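Local coordinates for phycocyanobilin lyase subunit beta (Nostoc sp. PCC 7120, PDB 5N3U), which is probably required to attach the bilin chromophore to the phycocyanin alpha chain CpcA, acting as the CpcF half of the lyase it forms with CpcE, at residues B[79-82]-B[83-86]; B[114-117]-B[118-122]; B[70-73]-B[74-77]; B[43-46]-B[47-50]; B[135-138]-B[139-142]. All coordinates share one frame; numbering follows the deposited sequence.

Interaction 1 (B[79-82]-B[83-86])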
loop_
_atom_site.group_PDB
_atom_site.type_symbol
_atom_site.label_atom_id
_atom_site.label_comp_id
_atom_site.label_asym_id
_atom_site.label_seq_id
_atom_site.Cartn_x
_atom_site.Cartn_y
_atom_site.Cartn_z
ATOM N N ARG B 79 4.020 8.380 6.963
ATOM C CA ARG B 79 3.342 7.997 8.173
ATOM C C ARG B 79 4.258 7.268 9.135
ATOM O O ARG B 79 4.155 7.450 10.360
ATOM C CB ARG B 79 2.082 7.192 7.795
ATOM C CG ARG B 79 1.229 6.827 8.946
ATOM C CD ARG B 79 -0.213 6.456 8.502
ATOM N NE ARG B 79 -0.286 5.193 7.773
ATOM C CZ ARG B 79 -0.419 5.031 6.437
ATOM N NH1 ARG B 79 -0.471 3.809 5.952
ATOM N NH2 ARG B 79 -0.447 6.078 5.576
ATOM N N ALA B 80 5.173 6.463 8.603
ATOM C CA ALA B 80 6.050 5.707 9.380
ATOM C C ALA B 80 6.962 6.661 10.177
ATOM O O ALA B 80 7.298 6.382 11.285
ATOM C CB ALA B 80 6.904 4.844 8.490
ATOM N N TYR B 81 7.363 7.763 9.564
ATOM C CA TYR B 81 8.179 8.783 10.223
ATOM C C TYR B 81 7.407 9.473 11.297
ATOM O O TYR B 81 7.965 9.717 12.379
ATOM C CB TYR B 81 8.726 9.840 9.234
ATOM C CG TYR B 81 9.871 9.313 8.426
ATOM C CD1 TYR B 81 11.115 9.089 9.031
ATOM C CD2 TYR B 81 9.744 9.067 7.055
ATOM C CE1 TYR B 81 12.200 8.605 8.288
ATOM C CE2 TYR B 81 10.821 8.582 6.282
ATOM C CZ TYR B 81 12.040 8.332 6.928
ATOM O OH TYR B 81 13.133 7.894 6.182
ATOM N N SER B 82 6.138 9.790 11.081
ATOM C CA SER B 82 5.325 10.371 12.151
ATOM C C SER B 82 5.288 9.453 13.356
ATOM O O SER B 82 5.486 9.865 14.486
ATOM C CB SER B 82 3.923 10.681 11.719
ATOM O OG SER B 82 3.905 11.727 10.796
ATOM N N ILE B 83 5.009 8.199 13.104
ATOM C CA ILE B 83 4.888 7.228 14.161
ATOM C C ILE B 83 6.224 7.029 14.872
ATOM O O ILE B 83 6.275 6.885 16.078
ATOM C CB ILE B 83 4.371 5.916 13.644
ATOM C CG1 ILE B 83 2.981 6.107 12.981
ATOM C CG2 ILE B 83 4.341 4.918 14.806
ATOM C CD1 ILE B 83 1.934 6.672 13.895
ATOM N N ARG B 84 7.313 6.946 14.107
ATOM C CA ARG B 84 8.621 6.808 14.703
ATOM C C ARG B 84 8.995 8.018 15.630
ATOM O O ARG B 84 9.606 7.863 16.679
ATOM C CB ARG B 84 9.682 6.562 13.634
ATOM C CG ARG B 84 11.029 6.064 14.209
ATOM C CD ARG B 84 11.993 5.501 13.149
ATOM N NE ARG B 84 11.304 4.696 12.118
ATOM C CZ ARG B 84 11.017 5.051 10.867
ATOM N NH1 ARG B 84 11.276 6.247 10.401
ATOM N NH2 ARG B 84 10.401 4.183 10.061
ATOM N N THR B 85 8.638 9.194 15.198
ATOM C CA THR B 85 8.900 10.396 15.880
ATOM C C THR B 85 8.086 10.461 17.146
ATOM O O THR B 85 8.634 10.732 18.238
ATOM C CB THR B 85 8.569 11.560 15.001
ATOM O OG1 THR B 85 9.349 11.480 13.812
ATOM C CG2 THR B 85 8.870 12.839 15.667
ATOM N N LEU B 86 6.806 10.165 17.068
ATOM C CA LEU B 86 6.008 10.013 18.298
ATOM C C LEU B 86 6.526 8.991 19.244
ATOM O O LEU B 86 6.530 9.227 20.465
ATOM C CB LEU B 86 4.541 9.663 17.941
ATOM C CG LEU B 86 3.773 10.756 17.364
ATOM C CD1 LEU B 86 2.579 10.266 16.537
ATOM C CD2 LEU B 86 3.413 11.779 18.431
#

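Interaction 2 (B[114-117]-B[118-122])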
loop_
_atom_site.group_PDB
_atom_site.type_symbol
_atom_site.label_atom_id
_atom_site.label_comp_id
_atom_site.label_asym_id
_atom_site.label_seq_id
_atom_site.Cartn_x
_atom_site.Cartn_y
_atom_site.Cartn_z
ATOM N N ALA B 114 5.266 1.471 15.511
ATOM C CA ALA B 114 4.273 1.652 16.532
ATOM C C ALA B 114 4.431 0.598 17.658
ATOM O O ALA B 114 4.388 0.951 18.815
ATOM C CB ALA B 114 2.926 1.572 15.896
ATOM N N ALA B 115 4.730 -0.654 17.294
ATOM C CA ALA B 115 4.931 -1.760 18.210
ATOM C C ALA B 115 6.080 -1.459 19.158
ATOM O O ALA B 115 5.921 -1.540 20.371
ATOM C CB ALA B 115 5.187 -3.026 17.416
ATOM N N LYS B 116 7.196 -1.040 18.620
ATOM C CA LYS B 116 8.287 -0.592 19.479
ATOM C C LYS B 116 7.878 0.524 20.392
ATOM O O LYS B 116 8.154 0.477 21.595
ATOM C CB LYS B 116 9.493 -0.191 18.676
ATOM C CG LYS B 116 10.735 0.129 19.522
ATOM C CD LYS B 116 11.937 0.465 18.646
ATOM C CE LYS B 116 13.188 0.684 19.463
ATOM N NZ LYS B 116 14.179 1.376 18.589
ATOM N N GLY B 117 7.254 1.550 19.842
ATOM C CA GLY B 117 6.823 2.666 20.603
ATOM C C GLY B 117 5.862 2.358 21.753
ATOM O O GLY B 117 5.981 2.919 22.832
ATOM N N LEU B 118 4.962 1.433 21.515
ATOM C CA LEU B 118 3.945 1.102 22.498
ATOM C C LEU B 118 4.579 0.659 23.847
ATOM O O LEU B 118 3.920 0.762 24.894
ATOM C CB LEU B 118 3.057 0.031 21.988
ATOM C CG LEU B 118 1.947 0.583 21.114
ATOM C CD1 LEU B 118 1.229 -0.530 20.446
ATOM C CD2 LEU B 118 0.983 1.461 21.950
ATOM N N GLY B 119 5.791 0.094 23.836
ATOM C CA GLY B 119 6.350 -0.398 25.109
ATOM C C GLY B 119 7.192 0.606 25.822
ATOM O O GLY B 119 7.786 0.299 26.840
ATOM N N ASN B 120 7.309 1.813 25.303
ATOM C CA ASN B 120 8.272 2.760 25.785
ATOM C C ASN B 120 7.751 4.164 26.049
ATOM O O ASN B 120 8.499 5.056 26.299
ATOM C CB ASN B 120 9.445 2.744 24.752
ATOM C CG ASN B 120 10.134 1.364 24.722
ATOM O OD1 ASN B 120 10.018 0.470 23.798
ATOM N ND2 ASN B 120 10.734 1.116 25.793
ATOM N N LEU B 121 6.445 4.388 26.051
ATOM C CA LEU B 121 5.943 5.705 26.342
ATOM C C LEU B 121 6.112 6.050 27.885
ATOM O O LEU B 121 6.190 5.180 28.745
ATOM C CB LEU B 121 4.453 5.780 25.976
ATOM C CG LEU B 121 4.138 5.448 24.510
ATOM C CD1 LEU B 121 2.648 5.701 24.242
ATOM C CD2 LEU B 121 4.952 6.319 23.609
ATOM N N HIS B 122 6.195 7.303 28.176
ATOM C CA HIS B 122 6.436 7.738 29.561
ATOM C C HIS B 122 5.072 7.809 30.303
ATOM O O HIS B 122 4.519 8.867 30.511
ATOM C CB HIS B 122 7.135 9.055 29.575
ATOM C CG HIS B 122 8.490 9.018 28.975
ATOM N ND1 HIS B 122 9.060 10.123 28.376
ATOM C CD2 HIS B 122 9.409 8.025 28.887
ATOM C CE1 HIS B 122 10.275 9.819 27.946
ATOM N NE2 HIS B 122 10.516 8.555 28.251
#

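Interaction 3 (B[70-73]-B[74-77])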
loop_
_atom_site.group_PDB
_atom_site.type_symbol
_atom_site.label_atom_id
_atom_site.label_comp_id
_atom_site.label_asym_id
_atom_site.label_seq_id
_atom_site.Cartn_x
_atom_site.Cartn_y
_atom_site.Cartn_z
ATOM N N GLN B 70 -1.508 15.679 12.327
ATOM C CA GLN B 70 -1.019 15.897 10.937
ATOM C C GLN B 70 -0.343 14.628 10.442
ATOM O O GLN B 70 0.798 14.664 9.933
ATOM C CB GLN B 70 -0.023 17.063 10.885
ATOM C CG GLN B 70 -0.765 18.356 11.242
ATOM C CD GLN B 70 0.137 19.589 11.380
ATOM O OE1 GLN B 70 1.231 19.640 10.845
ATOM N NE2 GLN B 70 -0.305 20.547 12.184
ATOM N N ILE B 71 -1.025 13.490 10.632
ATOM C CA ILE B 71 -0.523 12.219 10.169
ATOM C C ILE B 71 -0.984 12.064 8.714
ATOM O O ILE B 71 -2.155 12.282 8.392
ATOM C CB ILE B 71 -1.001 11.074 11.015
ATOM C CG1 ILE B 71 -0.322 11.187 12.360
ATOM C CG2 ILE B 71 -0.605 9.749 10.364
ATOM C CD1 ILE B 71 -0.881 10.254 13.366
ATOM N N ASP B 72 -0.044 11.691 7.841
ATOM C CA ASP B 72 -0.368 11.502 6.424
ATOM C C ASP B 72 -0.970 10.070 6.260
ATOM O O ASP B 72 -0.241 9.075 6.146
ATOM C CB ASP B 72 0.848 11.677 5.545
ATOM C CG ASP B 72 0.506 11.823 4.060
ATOM O OD1 ASP B 72 -0.567 11.347 3.617
ATOM O OD2 ASP B 72 1.361 12.373 3.324
ATOM N N ASP B 73 -2.277 10.041 6.181
ATOM C CA ASP B 73 -3.028 8.764 5.951
ATOM C C ASP B 73 -2.991 8.277 4.548
ATOM O O ASP B 73 -3.560 7.264 4.283
ATOM C CB ASP B 73 -4.473 8.893 6.433
ATOM C CG ASP B 73 -4.535 8.919 7.968
ATOM O OD1 ASP B 73 -3.660 8.269 8.568
ATOM O OD2 ASP B 73 -5.358 9.632 8.523
ATOM N N TYR B 74 -2.284 8.977 3.666
ATOM C CA TYR B 74 -2.204 8.561 2.281
ATOM C C TYR B 74 -0.824 8.339 1.761
ATOM O O TYR B 74 -0.650 8.212 0.519
ATOM C CB TYR B 74 -2.921 9.623 1.456
ATOM C CG TYR B 74 -4.315 9.839 2.023
ATOM C CD1 TYR B 74 -5.379 9.031 1.633
ATOM C CD2 TYR B 74 -4.578 10.856 2.916
ATOM C CE1 TYR B 74 -6.653 9.203 2.160
ATOM C CE2 TYR B 74 -5.844 11.034 3.436
ATOM C CZ TYR B 74 -6.859 10.204 3.036
ATOM O OH TYR B 74 -8.081 10.415 3.530
ATOM N N ASN B 75 0.160 8.311 2.664
ATOM C CA ASN B 75 1.525 8.042 2.292
ATOM C C ASN B 75 2.146 7.274 3.428
ATOM O O ASN B 75 2.543 7.896 4.425
ATOM C CB ASN B 75 2.291 9.355 1.897
ATOM C CG ASN B 75 3.762 9.130 1.629
ATOM O OD1 ASN B 75 4.339 8.138 1.969
ATOM N ND2 ASN B 75 4.397 10.111 1.054
ATOM N N TYR B 76 2.283 5.952 3.277
ATOM C CA TYR B 76 2.779 5.130 4.339
ATOM C C TYR B 76 4.237 5.492 4.684
ATOM O O TYR B 76 4.632 5.323 5.831
ATOM C CB TYR B 76 2.629 3.633 4.084
ATOM C CG TYR B 76 3.474 3.050 2.999
ATOM C CD1 TYR B 76 4.796 2.756 3.218
ATOM C CD2 TYR B 76 2.938 2.822 1.705
ATOM C CE1 TYR B 76 5.621 2.248 2.195
ATOM C CE2 TYR B 76 3.745 2.305 0.693
ATOM C CZ TYR B 76 5.086 2.075 0.935
ATOM O OH TYR B 76 5.840 1.544 -0.045
ATOM N N GLY B 77 4.989 5.948 3.702
ATOM C CA GLY B 77 6.433 6.290 3.931
ATOM C C GLY B 77 6.488 7.411 4.934
ATOM O O GLY B 77 7.232 7.347 5.950
HETATM O O HOH W 1 2.585 12.505 0.789
#

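Interaction 4 (B[43-46]-B[47-50])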
loop_
_atom_site.group_PDB
_atom_site.type_symbol
_atom_site.label_atom_id
_atom_site.label_comp_id
_atom_site.label_asym_id
_atom_site.label_seq_id
_atom_site.Cartn_x
_atom_site.Cartn_y
_atom_site.Cartn_z
ATOM N N TYR B 43 8.328 13.769 1.423
ATOM C CA TYR B 43 9.285 13.795 0.337
ATOM C C TYR B 43 10.235 12.699 0.665
ATOM O O TYR B 43 10.998 12.756 1.703
ATOM C CB TYR B 43 10.113 15.056 0.381
ATOM C CG TYR B 43 9.238 16.252 0.401
ATOM C CD1 TYR B 43 8.249 16.487 -0.591
ATOM C CD2 TYR B 43 9.373 17.178 1.429
ATOM C CE1 TYR B 43 7.439 17.631 -0.513
ATOM C CE2 TYR B 43 8.582 18.310 1.503
ATOM C CZ TYR B 43 7.629 18.534 0.563
ATOM O OH TYR B 43 6.904 19.682 0.764
ATOM N N ASN B 44 10.259 11.729 -0.198
ATOM C CA ASN B 44 10.780 10.428 0.220
ATOM C C ASN B 44 12.252 10.396 0.119
ATOM O O ASN B 44 12.852 9.730 -0.742
ATOM C CB ASN B 44 10.223 9.298 -0.646
ATOM C CG ASN B 44 10.852 7.964 -0.286
ATOM O OD1 ASN B 44 11.195 7.724 0.888
ATOM N ND2 ASN B 44 11.061 7.113 -1.281
ATOM N N ASN B 45 12.858 11.181 0.982
ATOM C CA ASN B 45 14.242 11.253 1.082
ATOM C C ASN B 45 14.548 10.917 2.536
ATOM O O ASN B 45 14.354 11.745 3.405
ATOM C CB ASN B 45 14.731 12.659 0.754
ATOM C CG ASN B 45 16.214 12.709 0.648
ATOM O OD1 ASN B 45 16.917 13.016 1.582
ATOM N ND2 ASN B 45 16.710 12.298 -0.495
ATOM N N PRO B 46 15.062 9.709 2.796
ATOM C CA PRO B 46 15.289 9.312 4.151
ATOM C C PRO B 46 16.254 10.138 4.912
ATOM O O PRO B 46 16.074 10.308 6.120
ATOM C CB PRO B 46 15.849 7.923 4.016
ATOM C CG PRO B 46 15.148 7.429 2.820
ATOM C CD PRO B 46 15.187 8.565 1.882
ATOM N N THR B 47 17.279 10.626 4.245
ATOM C CA THR B 47 18.187 11.548 4.882
ATOM C C THR B 47 17.478 12.826 5.401
ATOM O O THR B 47 17.581 13.126 6.570
ATOM C CB THR B 47 19.350 11.909 3.916
ATOM O OG1 THR B 47 19.903 10.685 3.418
ATOM C CG2 THR B 47 20.464 12.667 4.656
ATOM N N ALA B 48 16.762 13.539 4.535
ATOM C CA ALA B 48 16.015 14.728 4.896
ATOM C C ALA B 48 14.934 14.404 5.971
ATOM O O ALA B 48 14.752 15.143 6.940
ATOM C CB ALA B 48 15.309 15.337 3.675
ATOM N N ALA B 49 14.171 13.349 5.762
ATOM C CA ALA B 49 13.147 12.971 6.741
ATOM C C ALA B 49 13.798 12.705 8.083
ATOM O O ALA B 49 13.312 13.166 9.131
ATOM C CB ALA B 49 12.366 11.755 6.240
ATOM N N ALA B 50 14.895 11.972 8.102
ATOM C CA ALA B 50 15.535 11.636 9.397
ATOM C C ALA B 50 16.029 12.886 10.130
ATOM O O ALA B 50 15.917 12.990 11.348
ATOM C CB ALA B 50 16.653 10.625 9.221
#

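Interaction 5 (B[135-138]-B[139-142])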
loop_
_atom_site.group_PDB
_atom_site.type_symbol
_atom_site.label_atom_id
_atom_site.label_comp_id
_atom_site.label_asym_id
_atom_site.label_seq_id
_atom_site.Cartn_x
_atom_site.Cartn_y
_atom_site.Cartn_z
ATOM N N PRO B 135 -0.532 1.571 30.024
ATOM C CA PRO B 135 0.406 0.494 29.691
ATOM C C PRO B 135 -0.277 -0.805 29.538
ATOM O O PRO B 135 0.135 -1.651 28.792
ATOM C CB PRO B 135 1.415 0.511 30.863
ATOM C CG PRO B 135 0.773 1.278 31.922
ATOM C CD PRO B 135 -0.103 2.290 31.232
ATOM N N LYS B 136 -1.392 -0.966 30.220
ATOM C CA LYS B 136 -2.131 -2.158 30.078
ATOM C C LYS B 136 -2.817 -2.239 28.711
ATOM O O LYS B 136 -2.902 -3.293 28.142
ATOM C CB LYS B 136 -3.140 -2.296 31.265
ATOM C CG LYS B 136 -4.205 -3.358 31.080
ATOM C CD LYS B 136 -3.674 -4.792 31.047
ATOM C CE LYS B 136 -4.808 -5.804 30.754
ATOM N NZ LYS B 136 -4.334 -7.164 30.380
ATOM N N LYS B 137 -3.281 -1.140 28.176
ATOM C CA LYS B 137 -3.868 -1.161 26.839
ATOM C C LYS B 137 -2.766 -1.424 25.809
ATOM O O LYS B 137 -2.975 -2.078 24.819
ATOM C CB LYS B 137 -4.491 0.200 26.496
ATOM C CG LYS B 137 -5.624 0.692 27.353
ATOM C CD LYS B 137 -6.801 -0.255 27.410
ATOM C CE LYS B 137 -7.581 -0.306 26.068
ATOM N NZ LYS B 137 -8.507 -1.492 26.307
ATOM N N ALA B 138 -1.570 -0.876 26.043
ATOM C CA ALA B 138 -0.458 -1.133 25.140
ATOM C C ALA B 138 -0.127 -2.608 25.088
ATOM O O ALA B 138 -0.030 -3.200 24.013
ATOM C CB ALA B 138 0.733 -0.325 25.562
ATOM N N LEU B 139 -0.093 -3.223 26.262
ATOM C CA LEU B 139 0.128 -4.630 26.369
ATOM C C LEU B 139 -0.900 -5.392 25.605
ATOM O O LEU B 139 -0.540 -6.272 24.805
ATOM C CB LEU B 139 0.155 -5.046 27.884
ATOM C CG LEU B 139 0.189 -6.545 28.135
ATOM C CD1 LEU B 139 1.444 -7.144 27.534
ATOM C CD2 LEU B 139 0.079 -6.871 29.645
ATOM N N GLU B 140 -2.174 -5.075 25.765
ATOM C CA GLU B 140 -3.232 -5.830 25.046
ATOM C C GLU B 140 -2.979 -5.787 23.557
ATOM O O GLU B 140 -3.155 -6.761 22.853
ATOM C CB GLU B 140 -4.647 -5.283 25.334
ATOM C CG GLU B 140 -5.122 -5.500 26.767
ATOM C CD GLU B 140 -6.315 -4.561 27.263
ATOM O OE1 GLU B 140 -7.027 -3.798 26.488
ATOM O OE2 GLU B 140 -6.510 -4.526 28.505
ATOM N N THR B 141 -2.589 -4.616 23.045
ATOM C CA THR B 141 -2.365 -4.516 21.613
ATOM C C THR B 141 -1.164 -5.299 21.206
ATOM O O THR B 141 -1.186 -5.917 20.141
ATOM C CB THR B 141 -2.199 -3.037 21.194
ATOM O OG1 THR B 141 -3.499 -2.476 21.275
ATOM C CG2 THR B 141 -1.913 -2.881 19.721
ATOM N N LEU B 142 -0.099 -5.211 21.986
ATOM C CA LEU B 142 1.099 -5.949 21.657
ATOM C C LEU B 142 0.890 -7.446 21.677
ATOM O O LEU B 142 1.459 -8.166 20.852
ATOM C CB LEU B 142 2.228 -5.585 22.564
ATOM C CG LEU B 142 2.883 -4.240 22.293
ATOM C CD1 LEU B 142 3.708 -3.822 23.441
ATOM C CD2 LEU B 142 3.790 -4.299 21.098
#

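Interaction 1 (B[79-82]-B[83-86])
With CG anti to the backbone N (chi1 -166°) and a bend at chi3 (-40°), the chain of Arg84 turns back beside Tyr81, whose CG lies anti to its own carbonyl carbon. The two side chains run side by side and point the same way, ring and guanidinium planes 90° apart. Tyr81 CD1 meets the guanidinium at its edge, in plane, 3.2 Å from Arg84 NH1. One face of the group looks down on Ala80 O, and Arg84 NH2 lies 3.9 Å from Ala80 CB. All this sits within helix 76-89 of the HEAT-repeat region, whose i to i+4 bonds include Arg84 N to Ala80 O at 2.9 Å. Ala80, with only a methyl, meets Ser109 and Val110 of helix 108-118, consistent with close packing there. Thr85 suits a buried turn: its OG1 donates to Tyr81 O at 2.7 Å, from the opposite face of the carbonyl plane to Thr85 N, so two bonds grip one oxygen. Arg84 NE donates to Leu276 O of the alpha-subunit chain. A leucine in place of Arg84 would probably leave that carbonyl without its donor and the Tyr81 ring without its neighbour. Arg79 sends its charge elsewhere, to Asp105 and to Glu8 of the alpha-subunit chain.

Interaction 2 (B[114-117]-B[118-122])
Leu118 and Ala114 are joined by a backbone hydrogen bond of 2.8 Å from Leu118 N to Ala114 O, an i to i+4 bond near the C-terminal end of helix 108-118. Leu118 N also makes a weak bond of 3.3 Å to Ala115 O. After that the ladder tightens to three-residue steps: Gly119 N donates to Lys116 O at 3.3 Å, and Asn120 N to Gly117 O at 3.0 Å. In both of these the donor stands above the carbonyl plane, 53° and 52° out of it, as the chain curls out of the helix.

Side-chain carbons also rest against the backbone carbonyls. Leu118 CG comes 3.4 Å from Ala114 O, and Leu121 lays CD2 3.6 Å from Gly117 O. Leucine suits position 118 because its branched end packs on Leu95 and Leu98 of helix 95-104 and on Ala138 and Thr141 of helix 130-145. The small Ala114 lies against Ala101 and Ala102, and Ala115 against Leu142 and Ala156, as suits closely spaced helices. Lys116 extends fully and bonds through NZ to Asp273 O of the alpha-subunit chain.

Lys116 O and Gly117 O thus gain donors from Gly119 N and Asn120 N as the chain leaves the helix.

Interaction 3 (B[70-73]-B[74-77])
Asp72 OD1 accepts from Tyr74 N at 2.9 Å, the side-chain-to-backbone bond of an Asx turn. The N-H meets the oxygen on its anti side, 27° out of the carboxylate plane. The other oxygen, Asp72 OD2, lies 3.5 Å from Asn75 CB, and the carboxylate and the amide of Asn75 have planes 65° apart. Between them a water donates to Asp72 OD2 at 2.8 Å and accepts from Asn75 ND2 at 3.0 Å. Tyr74 turns its ring against the preceding residue, so that Asp73 CB makes a CH-pi contact over one face, 4.2 Å from the centroid and toward the rim.

Further out, Asn75 is the N-cap of helix 76-89. With CG anti to the backbone N (chi1 174°), Asn75 OD1 faces the first turn, where it accepts a weak bond of 2.9 Å from Gly77 N and its main hydrogen bond from Ala78 N. Asparagine suits this place, since its short amide can reach N-H groups that have no carbonyl before them. Phe239 of an alpha-subunit chain meets the Tyr74 ring edge-to-face.

Asp72 OD1 thus serves both the turn and a salt bridge to Arg212 of that alpha-subunit chain, while OD2 holds the water; the arginine and the nearby helix start would probably favour the charged form of the carboxylate.

Interaction 4 (B[43-46]-B[47-50])
Asn45 caps the N terminus of helix 46-59, its amide turned toward Ala48. Because CG is anti to the backbone N (chi1 -171°), Asn45 OD1 is carried forward to the first turn and reaches Ala48 N at 3.0 Å. The bond is nearly straight, with an N-H...O angle of 167°, and the donor lies in the carbonyl plane of the amide, on a lone pair. Asn45 OD1 also lies 3.5 Å from both Ala48 CB and Thr47 CB. Asparagine suits an N-cap because its side chain is just long enough to stand in for the carbonyl that a preceding turn would have supplied.

The backbone of Asn45 joins the helix as well, its O accepting from Ala49 N at 2.9 Å along an almost linear N-H (175°). Pro46 follows in the first helical position, where the missing N-H costs no helical bond and the ring stiffens the entry. Its ring and the methyl of Ala49 pack against Tyr81 of helix 76-89; a side chain as small as that of Ala49 is consistent with so close an approach of the tyrosine. Before the cap, Asn44 forms the centre of an inverse gamma turn and sends ND2 to Gly42 O of the second copy of this protein. One turn on, Pro46 O accepts from Ala50 N at 2.8 Å, while Ala50 CB lies 3.2 Å from that same oxygen.

Interaction 5 (B[135-138]-B[139-142])
A salt-bridge network of Lys136, Lys137 and Glu140 lies along helix 130-145 in the HEAT-repeat region. Glu140 reaches back one turn, its chain extended beyond CG, and divides its oxygens between the two lysines. Glu140 OE1 accepts from Lys137 NZ at 2.7 Å on its syn lone pair, the side of the other oxygen; the principal partner of Lys137 outside this helix is Asp64 of the alpha-subunit chain, also a salt bridge. Lys137 gets there by two bends, at chi2 (-57°) and chi3 (-71°), which fold its chain obliquely across the glutamate. Lys136 comes at about a right angle: its CE is 3.1 Å from Glu140 OE2, but its NZ only reaches 3.9 Å from that oxygen, a long salt bridge.

Beneath the charges the helical ladder holds the spacing, with Glu140 N bonded to Lys136 O at 3.1 Å and Leu139 N to Pro135 O at 3.0 Å. Pro135 sits at a kink where its N makes no bond to the turn before. On the buried side Ala138 and Leu142 are nonpolar, as suits faces pressed on helix 108-118.

Placing an alanine at Glu140 would probably leave Lys137 NZ without its intrachain partner and Lys136 freer to swing. The Lys137 ammonium pairs with two carboxylates, joining this helix to the alpha subunit; both would probably stabilise its positive charge.

From the N terminus the five contacts follow in series, each a local turn of chain; none nests in or crosses another, and none closes a long loop. Interaction 4 starts helix 46-59 and interaction 3 starts helix 76-89, within which interaction 1 lies. Interaction 2 ends helix 108-118, and interaction 5 lies within helix 130-145. Interaction 1 touches interactions 2, 3 and 4, tying helix 76-89 to helices 46-59 and 108-118 and, through a probable bond from Arg79 NH2 to Asp72 O, to the loop before it. Interaction 2 touches interaction 5. Interactions 4 and 5, with centres about 31 Å apart, lie on opposite sides of the chain's centre. Interactions 3 and 4 both touch the second copy of the protein.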